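Local coordinates for protein S12 family peptidase (Streptomyces sp. 82F2, PDB 3WWX) that probably hydrolyses amide bonds of substrates with D-configured residues, as a D-stereospecific amidohydrolase of the S12 peptidase family with a beta-lactamase-type fold, at residues A[47-61]-A[236-250]. Residues are numbered along the deposited sequence; the frame is centred on the assembly and turned at random.
Sequences DRYRVGSITKTFTAT and AAGEMISDSRDLQTF
Phe58 is sandwiched between Phe250 on one face and the end of Met240 on the other. The two phenyl rings stack face to face, centroids 3.9 Å apart and planes only 13° from parallel, while Met240 CE stands almost exactly over the centre of the opposite face, 3.6 Å from the centroid. A flexible thioether suits this place: the chain bends at its last torsion (chi3 62°), laying both sulfur and methyl on the ring in a Met-aromatic and CH-pi contact. Leu247 CD2 comes to the edge of Phe58 and meets Ile54 CG2 tip to tip; Thr57 CG2 and Thr61 OG1 border the edge of Phe250. The Tyr49 ring carries Ser242 O over one face, toward the rim, and its hydroxyl shares a 2.8 Å hydrogen bond with Ser244 OG, which lies in the ring plane.

Tyr49 and Ser242 form an antiparallel hydrogen-bonded pair, and Val51 N donates to Met240 O. Threonine serves helix 55-68 well, since its hydroxyl can satisfy buried backbone: Thr55 OG1 donates to Gly52 O and accepts from Met240 N (3.0 Å, 162°), and Thr59 OG1 reaches a lone pair of Ala236 O at 2.9 Å. Lys56 NZ donates to Ala237 O in its carbonyl plane and to Tyr158 OH; Ser53 and Lys56 fit the family's SxxK motif, so Ser53 is probably the nucleophile. Gly238, lacking a side chain, lets its CA come within 4.1 Å of Gly52 CA; Gly52 suits its positive phi. Asp243 N-caps helix 244-255, its OD1 accepting from Asp246 N.

The aromatic stack joins the two helices directly, and ribbon 49-50/241-242 links them at their N-terminal side, with Ser53's side chain about 7 Å from the bound octane 1,8-diamine. Ile186 of helix 178-187 touches both phenylalanines, whereas Tyr49 and Ile54 pack against strand 308-315 of the large antiparallel sheet.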
# COMPACT_ATOMS: atom_id res chain seq x y z
N ASP A 47 18.17 -1.13 -2.50
CA ASP A 47 17.60 0.20 -2.26
C ASP A 47 16.31 0.11 -1.45
O ASP A 47 15.43 -0.74 -1.70
CB ASP A 47 17.33 0.98 -3.54
CG ASP A 47 18.60 1.58 -4.17
OD1 ASP A 47 19.70 1.41 -3.59
OD2 ASP A 47 18.46 2.18 -5.25
N ARG A 48 16.21 1.03 -0.50
CA ARG A 48 15.01 1.19 0.30
C ARG A 48 14.17 2.29 -0.34
O ARG A 48 14.71 3.25 -0.90
CB ARG A 48 15.40 1.53 1.74
CG ARG A 48 16.21 0.40 2.38
CD ARG A 48 16.67 0.61 3.84
NE ARG A 48 17.50 -0.53 4.22
CZ ARG A 48 18.01 -0.74 5.44
NH1 ARG A 48 17.78 0.08 6.42
NH2 ARG A 48 18.76 -1.81 5.65
N TYR A 49 12.86 2.15 -0.24
CA TYR A 49 11.95 3.06 -0.91
C TYR A 49 10.64 3.17 -0.15
O TYR A 49 10.29 2.30 0.67
CB TYR A 49 11.70 2.60 -2.36
CG TYR A 49 11.45 1.11 -2.55
CD1 TYR A 49 12.49 0.24 -2.80
CD2 TYR A 49 10.17 0.59 -2.50
CE1 TYR A 49 12.27 -1.11 -3.01
CE2 TYR A 49 9.94 -0.77 -2.69
CZ TYR A 49 11.00 -1.61 -2.95
OH TYR A 49 10.77 -2.97 -3.17
N ARG A 50 9.94 4.26 -0.40
CA ARG A 50 8.62 4.49 0.14
C ARG A 50 7.65 3.55 -0.53
O ARG A 50 7.40 3.66 -1.74
CB ARG A 50 8.23 5.95 -0.11
CG ARG A 50 9.19 6.95 0.53
CD ARG A 50 8.59 8.36 0.50
NE ARG A 50 9.57 9.36 0.93
CZ ARG A 50 9.91 9.58 2.19
NH1 ARG A 50 9.31 8.94 3.17
NH2 ARG A 50 10.85 10.45 2.49
N VAL A 51 7.08 2.61 0.22
CA VAL A 51 6.23 1.57 -0.38
C VAL A 51 4.80 2.04 -0.62
O VAL A 51 3.98 1.30 -1.18
CB VAL A 51 6.23 0.28 0.44
CG1 VAL A 51 7.65 -0.16 0.73
CG2 VAL A 51 5.46 0.45 1.75
N GLY A 52 4.51 3.28 -0.24
CA GLY A 52 3.17 3.80 -0.43
C GLY A 52 2.08 2.87 0.08
O GLY A 52 2.19 2.33 1.17
N SER A 53 1.06 2.69 -0.76
CA SER A 53 -0.16 1.96 -0.47
C SER A 53 0.02 0.52 0.03
O SER A 53 -0.89 -0.08 0.61
CB SER A 53 -0.98 1.95 -1.77
OG SER A 53 -0.73 3.14 -2.53
N ILE A 54 1.19 -0.08 -0.23
CA ILE A 54 1.51 -1.38 0.34
C ILE A 54 1.37 -1.37 1.87
O ILE A 54 1.07 -2.40 2.49
CB ILE A 54 2.89 -1.81 -0.15
CG1 ILE A 54 2.80 -2.34 -1.58
CG2 ILE A 54 3.54 -2.85 0.78
CD1 ILE A 54 4.14 -2.41 -2.29
N THR A 55 1.55 -0.20 2.48
CA THR A 55 1.34 -0.04 3.91
C THR A 55 -0.01 -0.59 4.34
O THR A 55 -0.16 -1.13 5.44
CB THR A 55 1.41 1.44 4.29
OG1 THR A 55 2.69 1.99 3.92
CG2 THR A 55 1.18 1.66 5.78
N LYS A 56 -1.01 -0.45 3.47
CA LYS A 56 -2.35 -0.91 3.79
C LYS A 56 -2.39 -2.38 4.20
O LYS A 56 -3.20 -2.76 5.03
CB LYS A 56 -3.29 -0.69 2.62
CG LYS A 56 -3.60 0.77 2.35
CD LYS A 56 -4.71 0.92 1.31
CE LYS A 56 -5.10 2.38 1.11
NZ LYS A 56 -4.03 3.18 0.49
N THR A 57 -1.56 -3.22 3.59
CA THR A 57 -1.59 -4.63 3.95
C THR A 57 -1.13 -4.82 5.40
O THR A 57 -1.67 -5.67 6.12
CB THR A 57 -0.72 -5.46 3.02
OG1 THR A 57 -1.03 -5.14 1.66
CG2 THR A 57 -0.96 -6.94 3.26
N PHE A 58 -0.15 -4.03 5.83
CA PHE A 58 0.31 -4.08 7.21
C PHE A 58 -0.81 -3.64 8.16
O PHE A 58 -1.09 -4.29 9.17
CB PHE A 58 1.55 -3.21 7.41
CG PHE A 58 2.78 -3.73 6.72
CD1 PHE A 58 3.02 -3.43 5.39
CD2 PHE A 58 3.70 -4.51 7.39
CE1 PHE A 58 4.15 -3.89 4.73
CE2 PHE A 58 4.84 -4.99 6.72
CZ PHE A 58 5.07 -4.67 5.41
N THR A 59 -1.46 -2.54 7.84
CA THR A 59 -2.56 -2.04 8.65
C THR A 59 -3.69 -3.07 8.79
O THR A 59 -4.18 -3.33 9.91
CB THR A 59 -3.08 -0.74 8.02
OG1 THR A 59 -1.99 0.19 8.00
CG2 THR A 59 -4.25 -0.16 8.79
N ALA A 60 -4.08 -3.68 7.67
CA ALA A 60 -5.13 -4.72 7.69
C ALA A 60 -4.71 -5.93 8.51
O ALA A 60 -5.52 -6.50 9.23
CB ALA A 60 -5.51 -5.13 6.29
N THR A 61 -3.45 -6.33 8.39
CA THR A 61 -2.96 -7.49 9.13
C THR A 61 -3.10 -7.26 10.63
O THR A 61 -3.53 -8.15 11.36
CB THR A 61 -1.50 -7.80 8.76
OG1 THR A 61 -1.42 -8.16 7.38
CG2 THR A 61 -0.95 -8.99 9.58
N ALA A 236 -1.27 5.48 7.98
CA ALA A 236 -1.61 4.06 7.90
C ALA A 236 -2.14 3.64 6.53
O ALA A 236 -2.33 2.45 6.27
CB ALA A 236 -2.61 3.71 8.99
N ALA A 237 -2.33 4.60 5.62
CA ALA A 237 -2.67 4.31 4.24
C ALA A 237 -1.45 4.21 3.34
O ALA A 237 -1.56 3.76 2.21
CB ALA A 237 -3.61 5.38 3.72
N GLY A 238 -0.28 4.66 3.80
CA GLY A 238 0.86 4.66 2.90
C GLY A 238 2.24 5.12 3.32
O GLY A 238 3.05 5.36 2.43
N GLU A 239 2.55 5.22 4.61
CA GLU A 239 3.80 5.86 5.03
C GLU A 239 5.06 4.98 5.05
O GLU A 239 6.15 5.52 5.21
CB GLU A 239 3.66 6.40 6.46
CG GLU A 239 3.52 5.37 7.56
CD GLU A 239 3.71 5.99 8.92
OE1 GLU A 239 4.85 6.38 9.20
OE2 GLU A 239 2.71 6.08 9.66
N MET A 240 4.92 3.65 4.96
CA MET A 240 6.07 2.79 5.28
C MET A 240 7.22 2.86 4.27
O MET A 240 7.03 3.18 3.10
CB MET A 240 5.61 1.36 5.52
CG MET A 240 4.80 1.26 6.80
SD MET A 240 4.12 -0.37 7.12
CE MET A 240 5.65 -1.32 7.28
N ILE A 241 8.42 2.53 4.76
CA ILE A 241 9.61 2.40 3.94
C ILE A 241 10.11 0.97 4.08
O ILE A 241 10.06 0.42 5.17
CB ILE A 241 10.72 3.39 4.39
CG1 ILE A 241 10.19 4.83 4.29
CG2 ILE A 241 11.99 3.21 3.55
CD1 ILE A 241 11.10 5.90 4.95
N SER A 242 10.53 0.36 2.97
CA SER A 242 11.03 -1.01 3.01
C SER A 242 12.01 -1.22 1.86
O SER A 242 12.41 -0.30 1.18
CB SER A 242 9.87 -2.00 2.98
OG SER A 242 10.29 -3.31 3.31
N ASP A 243 12.41 -2.47 1.65
CA ASP A 243 13.19 -2.84 0.49
C ASP A 243 12.55 -4.06 -0.18
O ASP A 243 11.50 -4.56 0.26
CB ASP A 243 14.68 -3.04 0.81
CG ASP A 243 14.99 -4.32 1.56
OD1 ASP A 243 14.07 -5.11 1.83
OD2 ASP A 243 16.18 -4.50 1.90
N SER A 244 13.15 -4.53 -1.25
CA SER A 244 12.53 -5.58 -2.05
C SER A 244 12.67 -6.96 -1.43
O SER A 244 11.98 -7.86 -1.85
CB SER A 244 13.14 -5.60 -3.45
OG SER A 244 13.06 -4.32 -4.07
N ARG A 245 13.55 -7.10 -0.45
CA ARG A 245 13.69 -8.34 0.31
C ARG A 245 12.62 -8.44 1.39
O ARG A 245 11.85 -9.41 1.45
CB ARG A 245 15.07 -8.42 0.95
CG ARG A 245 15.35 -9.72 1.67
CD ARG A 245 16.72 -9.74 2.29
NE ARG A 245 17.00 -11.06 2.87
CZ ARG A 245 18.16 -11.41 3.42
NH1 ARG A 245 19.17 -10.55 3.46
NH2 ARG A 245 18.31 -12.63 3.92
N ASP A 246 12.54 -7.43 2.25
CA ASP A 246 11.59 -7.45 3.35
C ASP A 246 10.16 -7.54 2.85
O ASP A 246 9.32 -8.17 3.47
CB ASP A 246 11.72 -6.18 4.19
CG ASP A 246 12.89 -6.21 5.16
OD1 ASP A 246 13.75 -7.13 5.10
OD2 ASP A 246 12.96 -5.27 6.00
N LEU A 247 9.85 -6.88 1.73
CA LEU A 247 8.48 -6.95 1.24
C LEU A 247 8.10 -8.38 0.88
O LEU A 247 6.98 -8.81 1.14
CB LEU A 247 8.23 -6.00 0.08
CG LEU A 247 8.16 -4.52 0.45
CD1 LEU A 247 7.97 -3.73 -0.83
CD2 LEU A 247 7.05 -4.22 1.44
N GLN A 248 9.04 -9.10 0.28
CA GLN A 248 8.80 -10.51 -0.01
C GLN A 248 8.65 -11.32 1.28
O GLN A 248 7.73 -12.14 1.40
CB GLN A 248 9.92 -11.11 -0.84
CG GLN A 248 10.02 -10.58 -2.23
CD GLN A 248 11.17 -11.24 -2.93
OE1 GLN A 248 11.04 -12.37 -3.43
NE2 GLN A 248 12.32 -10.60 -2.90
N THR A 249 9.53 -11.10 2.24
CA THR A 249 9.43 -11.82 3.52
C THR A 249 8.03 -11.66 4.13
O THR A 249 7.39 -12.62 4.59
CB THR A 249 10.49 -11.32 4.49
OG1 THR A 249 11.77 -11.52 3.89
CG2 THR A 249 10.40 -12.05 5.83
N PHE A 250 7.54 -10.43 4.10
CA PHE A 250 6.23 -10.13 4.65
C PHE A 250 5.10 -10.81 3.87
O PHE A 250 4.29 -11.54 4.46
CB PHE A 250 6.00 -8.61 4.68
CG PHE A 250 4.56 -8.24 5.00
CD1 PHE A 250 4.01 -8.52 6.25
CD2 PHE A 250 3.75 -7.62 4.04
CE1 PHE A 250 2.70 -8.19 6.53
CE2 PHE A 250 2.44 -7.29 4.33
CZ PHE A 250 1.92 -7.58 5.58
O HOH W 1 15.35 -3.22 -2.91
O HOH W 2 18.04 -2.61 2.20
O HOH W 3 6.99 7.19 3.18
O HOH W 4 5.62 5.11 1.76
O HOH W 5 -1.21 5.73 -0.60